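Local coordinates for conserved domain protein (Porphyromonas gingivalis, PDB 3PNN), which is probably a cytoplasmic glycosyltransferase with a Rossmann-like alpha/beta/alpha fold, forming glycosidic linkages by transfer of a sugar, at residues N158-S163 and I188-G193; I195-R198 and I204-L207. One frame throughout, in Å; residues are numbered along the deposited sequence.

Contact 1 (N158-S163 and I188-G193)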
ATOM      1  N   ASN A 158     -12.090  10.591   7.553  1.00 29.97           N
ATOM      2  CA  ASN A 158     -12.416   9.230   7.956  1.00 28.51           C
ATOM      3  C   ASN A 158     -11.177   8.425   8.361  1.00 30.62           C
ATOM      4  O   ASN A 158     -11.293   7.256   8.743  1.00 34.80           O
ATOM      5  CB  ASN A 158     -13.115   8.476   6.811  1.00 31.42           C
ATOM      6  CG  ASN A 158     -14.469   9.060   6.449  1.00 35.43           C
ATOM      7  OD1 ASN A 158     -15.188   9.593   7.301  1.00 40.56           O
ATOM      8  ND2 ASN A 158     -14.827   8.951   5.179  1.00 28.87           N
ATOM      9  N   THR A 159      -9.993   9.028   8.276  1.00 30.31           N
ATOM     10  CA  THR A 159      -8.753   8.273   8.487  1.00 31.14           C
ATOM     11  C   THR A 159      -7.907   8.783   9.644  1.00 31.96           C
ATOM     12  O   THR A 159      -6.724   8.456   9.737  1.00 37.07           O
ATOM     13  CB  THR A 159      -7.859   8.289   7.224  1.00 31.50           C
ATOM     14  OG1 THR A 159      -7.289   9.602   7.048  1.00 34.44           O
ATOM     15  CG2 THR A 159      -8.669   7.889   5.968  1.00 31.94           C
ATOM     16  N   LEU A 160      -8.494   9.580  10.528  1.00 30.76           N
ATOM     17  CA  LEU A 160      -7.712  10.195  11.599  1.00 32.97           C
ATOM     18  C   LEU A 160      -7.707   9.325  12.853  1.00 38.57           C
ATOM     19  O   LEU A 160      -8.467   8.365  12.950  1.00 40.16           O
ATOM     20  CB  LEU A 160      -8.263  11.582  11.929  1.00 36.13           C
ATOM     21  CG  LEU A 160      -8.457  12.469  10.698  1.00 36.29           C
ATOM     22  CD1 LEU A 160      -9.122  13.779  11.109  1.00 40.67           C
ATOM     23  CD2 LEU A 160      -7.135  12.718   9.988  1.00 31.00           C
ATOM     24  N   SER A 161      -6.836   9.661  13.798  1.00 37.62           N
ATOM     25  CA  SER A 161      -6.805   8.990  15.094  1.00 35.60           C
ATOM     26  C   SER A 161      -7.014   9.981  16.233  1.00 37.90           C
ATOM     27  O   SER A 161      -6.455  11.078  16.223  1.00 42.86           O
ATOM     28  CB  SER A 161      -5.478   8.256  15.303  1.00 35.46           C
ATOM     29  OG  SER A 161      -5.361   7.832  16.663  1.00 38.68           O
ATOM     30  N   GLU A 162      -7.811   9.591  17.220  1.00 42.11           N
ATOM     31  CA  GLU A 162      -7.984  10.424  18.406  1.00 54.88           C
ATOM     32  C   GLU A 162      -6.746  10.419  19.309  1.00 54.20           C
ATOM     33  O   GLU A 162      -6.683  11.174  20.277  1.00 53.28           O
ATOM     34  CB  GLU A 162      -9.206   9.978  19.210  1.00 64.98           C
ATOM     35  CG  GLU A 162     -10.530  10.217  18.501  1.00 80.76           C
ATOM     36  CD  GLU A 162     -11.724  10.033  19.419  1.00 91.61           C
ATOM     37  OE1 GLU A 162     -11.742  10.651  20.506  1.00 95.71           O
ATOM     38  OE2 GLU A 162     -12.647   9.275  19.048  1.00 95.53           O
ATOM     39  N   SER A 163      -5.764   9.580  18.988  1.00 47.33           N
ATOM     40  CA  SER A 163      -4.594   9.407  19.859  1.00 48.97           C
ATOM     41  C   SER A 163      -3.371  10.232  19.448  1.00 52.64           C
ATOM     42  O   SER A 163      -2.400  10.343  20.203  1.00 50.74           O
ATOM     43  CB  SER A 163      -4.219   7.925  19.955  1.00 48.54           C
ATOM     44  OG  SER A 163      -5.227   7.204  20.649  1.00 52.37           O
ATOM     45  N   ILE A 188      -1.131  15.088  10.702  1.00 40.80           N
ATOM     46  CA  ILE A 188      -2.505  15.507  10.452  1.00 42.18           C
ATOM     47  C   ILE A 188      -3.397  15.148  11.634  1.00 46.83           C
ATOM     48  O   ILE A 188      -3.500  13.981  12.024  1.00 46.27           O
ATOM     49  CB  ILE A 188      -3.077  14.856   9.175  1.00 42.38           C
ATOM     50  CG1 ILE A 188      -2.124  15.067   7.996  1.00 43.90           C
ATOM     51  CG2 ILE A 188      -4.480  15.403   8.878  1.00 38.05           C
ATOM     52  CD1 ILE A 188      -2.497  14.278   6.754  1.00 36.61           C
ATOM     53  N   GLU A 189      -4.049  16.157  12.193  1.00 43.73           N
ATOM     54  CA  GLU A 189      -4.938  15.965  13.329  1.00 48.65           C
ATOM     55  C   GLU A 189      -6.158  16.856  13.199  1.00 45.75           C
ATOM     56  O   GLU A 189      -6.077  17.956  12.649  1.00 45.82           O
ATOM     57  CB  GLU A 189      -4.228  16.328  14.640  1.00 55.95           C
ATOM     58  CG  GLU A 189      -3.168  15.357  15.102  1.00 66.34           C
ATOM     59  CD  GLU A 189      -2.652  15.692  16.497  1.00 72.80           C
ATOM     60  OE1 GLU A 189      -1.668  16.457  16.599  1.00 69.01           O
ATOM     61  OE2 GLU A 189      -3.236  15.196  17.488  1.00 73.47           O
ATOM     62  N   ARG A 190      -7.285  16.397  13.729  1.00 42.71           N
ATOM     63  CA  ARG A 190      -8.426  17.278  13.871  1.00 44.96           C
ATOM     64  C   ARG A 190      -8.313  17.930  15.232  1.00 58.61           C
ATOM     65  O   ARG A 190      -8.546  17.292  16.262  1.00 51.91           O
ATOM     66  CB  ARG A 190      -9.758  16.533  13.751  1.00 47.74           C
ATOM     67  CG  ARG A 190     -10.957  17.477  13.714  1.00 44.72           C
ATOM     68  CD  ARG A 190     -12.288  16.747  13.704  1.00 46.63           C
ATOM     69  NE  ARG A 190     -12.517  16.001  12.469  1.00 46.33           N
ATOM     70  CZ  ARG A 190     -12.418  14.678  12.361  1.00 49.23           C
ATOM     71  NH1 ARG A 190     -12.647  14.089  11.195  1.00 45.90           N
ATOM     72  NH2 ARG A 190     -12.092  13.939  13.419  1.00 48.87           N
ATOM     73  N   THR A 191      -7.919  19.198  15.227  1.00 60.55           N
ATOM     74  CA  THR A 191      -7.780  19.964  16.452  1.00 73.30           C
ATOM     75  C   THR A 191      -8.974  20.900  16.568  1.00 77.11           C
ATOM     76  O   THR A 191      -9.097  21.867  15.815  1.00 72.44           O
ATOM     77  CB  THR A 191      -6.452  20.740  16.475  1.00 80.18           C
ATOM     78  OG1 THR A 191      -6.222  21.336  15.189  1.00 86.18           O
ATOM     79  CG2 THR A 191      -5.302  19.794  16.780  1.00 76.26           C
ATOM     80  N   ASP A 192      -9.865  20.575  17.498  1.00 85.51           N
ATOM     81  CA  ASP A 192     -11.124  21.290  17.684  1.00 93.38           C
ATOM     82  C   ASP A 192     -11.796  21.734  16.378  1.00 82.52           C
ATOM     83  O   ASP A 192     -11.781  22.916  16.024  1.00 79.97           O
ATOM     84  CB  ASP A 192     -10.941  22.482  18.627  1.00110.65           C
ATOM     85  CG  ASP A 192     -12.241  22.906  19.286  1.00120.39           C
ATOM     86  OD1 ASP A 192     -13.318  22.481  18.814  1.00121.75           O
ATOM     87  OD2 ASP A 192     -12.184  23.662  20.280  1.00124.57           O
ATOM     88  N   GLY A 193     -12.385  20.777  15.669  1.00 75.00           N
ATOM     89  CA  GLY A 193     -13.236  21.081  14.533  1.00 67.69           C
ATOM     90  C   GLY A 193     -12.573  21.150  13.170  1.00 59.72           C
ATOM     91  O   GLY A 193     -13.230  20.916  12.159  1.00 62.44           O
TER
HETATM   92  O   HOH W   1      -5.153  12.214  13.695  1.00 39.96           O
HETATM   93  O   HOH W   2      -7.385  13.745  14.815  1.00 47.67           O

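Contact 2 (I195-R198 and I204-L207)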
ATOM      1  N   ILE A 195      -9.273  20.114  10.539  1.00 39.29           N
ATOM      2  CA  ILE A 195      -8.167  19.224  10.238  1.00 45.27           C
ATOM      3  C   ILE A 195      -6.992  20.053   9.721  1.00 51.71           C
ATOM      4  O   ILE A 195      -7.131  20.789   8.747  1.00 48.43           O
ATOM      5  CB  ILE A 195      -8.582  18.193   9.169  1.00 43.82           C
ATOM      6  CG1 ILE A 195      -9.830  17.420   9.621  1.00 39.86           C
ATOM      7  CG2 ILE A 195      -7.430  17.253   8.853  1.00 46.55           C
ATOM      8  CD1 ILE A 195     -10.388  16.458   8.561  1.00 35.04           C
ATOM      9  N   SER A 196      -5.838  19.947  10.373  1.00 47.56           N
ATOM     10  CA  SER A 196      -4.663  20.675   9.901  1.00 49.33           C
ATOM     11  C   SER A 196      -3.347  19.898  10.007  1.00 52.92           C
ATOM     12  O   SER A 196      -3.255  18.888  10.708  1.00 49.17           O
ATOM     13  CB  SER A 196      -4.550  22.031  10.608  1.00 55.73           C
ATOM     14  OG  SER A 196      -4.699  21.897  12.010  1.00 62.35           O
ATOM     15  N   PHE A 197      -2.352  20.373   9.265  1.00 53.89           N
ATOM     16  CA  PHE A 197      -0.973  19.916   9.374  1.00 52.86           C
ATOM     17  C   PHE A 197      -0.062  21.111   9.100  1.00 60.37           C
ATOM     18  O   PHE A 197      -0.542  22.187   8.755  1.00 62.16           O
ATOM     19  CB  PHE A 197      -0.684  18.793   8.382  1.00 53.68           C
ATOM     20  CG  PHE A 197      -0.797  19.203   6.934  1.00 58.86           C
ATOM     21  CD1 PHE A 197       0.325  19.598   6.219  1.00 59.98           C
ATOM     22  CD2 PHE A 197      -2.021  19.170   6.280  1.00 55.55           C
ATOM     23  CE1 PHE A 197       0.230  19.965   4.882  1.00 60.69           C
ATOM     24  CE2 PHE A 197      -2.124  19.538   4.944  1.00 57.79           C
ATOM     25  CZ  PHE A 197      -0.995  19.935   4.244  1.00 59.98           C
ATOM     26  N   ARG A 198       1.244  20.924   9.257  1.00 57.87           N
ATOM     27  CA  ARG A 198       2.208  21.969   8.940  1.00 62.58           C
ATOM     28  C   ARG A 198       3.070  21.518   7.777  1.00 62.80           C
ATOM     29  O   ARG A 198       3.557  20.387   7.770  1.00 59.50           O
ATOM     30  CB  ARG A 198       3.093  22.274  10.148  1.00 73.31           C
ATOM     31  CG  ARG A 198       2.380  22.954  11.300  1.00 82.31           C
ATOM     32  CD  ARG A 198       3.365  23.286  12.411  1.00 93.21           C
ATOM     33  NE  ARG A 198       2.740  23.999  13.520  1.00 99.44           N
ATOM     34  CZ  ARG A 198       2.647  25.324  13.598  1.00103.36           C
ATOM     35  NH1 ARG A 198       2.063  25.891  14.645  1.00104.16           N
ATOM     36  NH2 ARG A 198       3.138  26.082  12.628  1.00104.70           N
ATOM     37  N   ILE A 204       0.870  26.311   8.763  1.00 78.11           N
ATOM     38  CA  ILE A 204      -0.245  25.401   8.989  1.00 77.51           C
ATOM     39  C   ILE A 204      -1.220  25.444   7.814  1.00 77.37           C
ATOM     40  O   ILE A 204      -1.567  26.515   7.304  1.00 68.79           O
ATOM     41  CB  ILE A 204      -0.989  25.683  10.313  1.00 74.27           C
ATOM     42  CG1 ILE A 204      -2.330  26.373  10.050  1.00 75.59           C
ATOM     43  CG2 ILE A 204      -0.109  26.481  11.265  1.00 75.05           C
ATOM     44  CD1 ILE A 204      -3.170  26.572  11.293  1.00 80.44           C
ATOM     45  N   CYS A 205      -1.637  24.263   7.376  1.00 68.96           N
ATOM     46  CA  CYS A 205      -2.587  24.141   6.287  1.00 67.67           C
ATOM     47  C   CYS A 205      -3.786  23.344   6.783  1.00 66.77           C
ATOM     48  O   CYS A 205      -3.630  22.397   7.557  1.00 60.38           O
ATOM     49  CB  CYS A 205      -1.941  23.429   5.097  1.00 69.13           C
ATOM     50  SG  CYS A 205      -0.362  24.130   4.535  1.00 73.08           S
ATOM     51  N   THR A 206      -4.981  23.726   6.349  1.00 62.45           N
ATOM     52  CA  THR A 206      -6.176  22.981   6.724  1.00 57.04           C
ATOM     53  C   THR A 206      -6.667  22.101   5.579  1.00 54.05           C
ATOM     54  O   THR A 206      -6.306  22.298   4.421  1.00 51.83           O
ATOM     55  CB  THR A 206      -7.315  23.898   7.197  1.00 58.20           C
ATOM     56  OG1 THR A 206      -7.713  24.763   6.127  1.00 58.45           O
ATOM     57  CG2 THR A 206      -6.861  24.730   8.381  1.00 62.57           C
ATOM     58  N   LEU A 207      -7.491  21.121   5.929  1.00 44.75           N
ATOM     59  CA  LEU A 207      -8.006  20.161   4.974  1.00 38.82           C
ATOM     60  C   LEU A 207      -9.493  19.994   5.238  1.00 41.91           C
ATOM     61  O   LEU A 207      -9.909  19.901   6.391  1.00 41.19           O
ATOM     62  CB  LEU A 207      -7.308  18.813   5.182  1.00 39.20           C
ATOM     63  CG  LEU A 207      -6.206  18.287   4.255  1.00 49.54           C
ATOM     64  CD1 LEU A 207      -5.425  19.372   3.560  1.00 56.13           C
ATOM     65  CD2 LEU A 207      -5.276  17.346   5.025  1.00 46.57           C
TER
HETATM   66  O   HOH W   3     -10.952  20.905   8.456  1.00 50.18           O

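Contact 1 (N158-S163 and I188-G193)
Leu160 carries the apolar part of this contact by reaching from its loop to two side chains of strand 179-191. Its two methyl branches do different work. CD2 meets the CG2 methyl of Ile188 at 3.9 Å, with the two side chains crossing at about a right angle. CD1 lies over one face of the Arg190 guanidinium, 3.5 Å from NH1 and set toward the rim of the group.

The arginine is brought there by its torsions. CG stands anti to the backbone N (chi1 -172°), and the chain then bends at chi3 (-68°), which turns the flat head back to the loop. The partners of NH1 lie outside the two segments. NH1 forms a salt bridge with Glu209 and also donates to the carbonyl of Gly157, so the group is fixed while Leu160 packs on its face.

No direct hydrogen bond joins the two backbones; water bridges them instead. One water accepts from Ser161 N at 3.1 Å and lies 2.9 Å from Ile188 O, to which it probably donates. A second accepts from Arg190 N at 2.9 Å and donates to Ser161 O at 3.2 Å.

Within the loop, Ser161 OG accepts from Ser163 N at 2.9 Å, which makes an ST turn. The same hydroxyl is hydrogen-bonded to Asp281 OD1.

Segment 158-163 lies in the loop between strands 148-155 and 166-173. Ile188 shares a backbone hydrogen bond with Val166 of strand 166-173, and Leu160 also packs on Val166 and on Ile195 of strand 194-198.

Contact 2 (I195-R198 and I204-L207)
Phe197 and Cys205 face each other in a beta hairpin of antiparallel strands 194-198 and 204-207. They form a hydrogen-bonded pair, and Phe197 is gripped through both its N and its O. The Phe197 ring is touched in two ways. Cys205 CB sits over one face, a CH-pi contact 4.0 Å from the ring centroid, while SG approaches obliquely. Leu207 CD1 comes instead to the ring edge, in plane, 3.6 Å from CE2. CG of Phe197 stands between the backbone N and the carbonyl carbon (chi1 64°), which swings the ring across to the partner strand. Ile195 is on the same face of the hairpin, and its CG2 meets Leu207 CB.

Arg198 and Ile204 lie on the other face with Ser196 and Thr206. The arginine chain runs extended from CG to NE, and its guanidinium has Ile204 CG2 over one face, 3.5 Å from NH2. That nitrogen also donates to the carbonyl of Gly202 in the hairpin turn.

At the far end, a water accepts from Ile195 N and lies doubtfully close to Leu207 O. The straightest backbone bond runs from Cys205 N to Phe197 O, 2.7 Å long with an angle of 170° at the hydrogen.

The two contacts follow each other along the chain and share a sheet, in which strands 179-191 and 194-198 are neighbours. Contact 1 fastens a loop to strand 179-191; contact 2 pairs two strands directly. Their chemistry follows from that difference in backbone: contact 1 relies on water bridges and one leucine, contact 2 on direct backbone bonds and packing round an aromatic ring. Both are partly buried and far from the centre of the chain. In contact 1 only Ile188 is buried among the touching residues, in contact 2 Ile195 and Phe197 are; each has an exposed arginine at its margin. Glu189 O and Ser196 N, 3.0 Å apart, probably form a hydrogen bond between them. Ile195 CG2 packs on Ile188 CG2 at 3.5 Å.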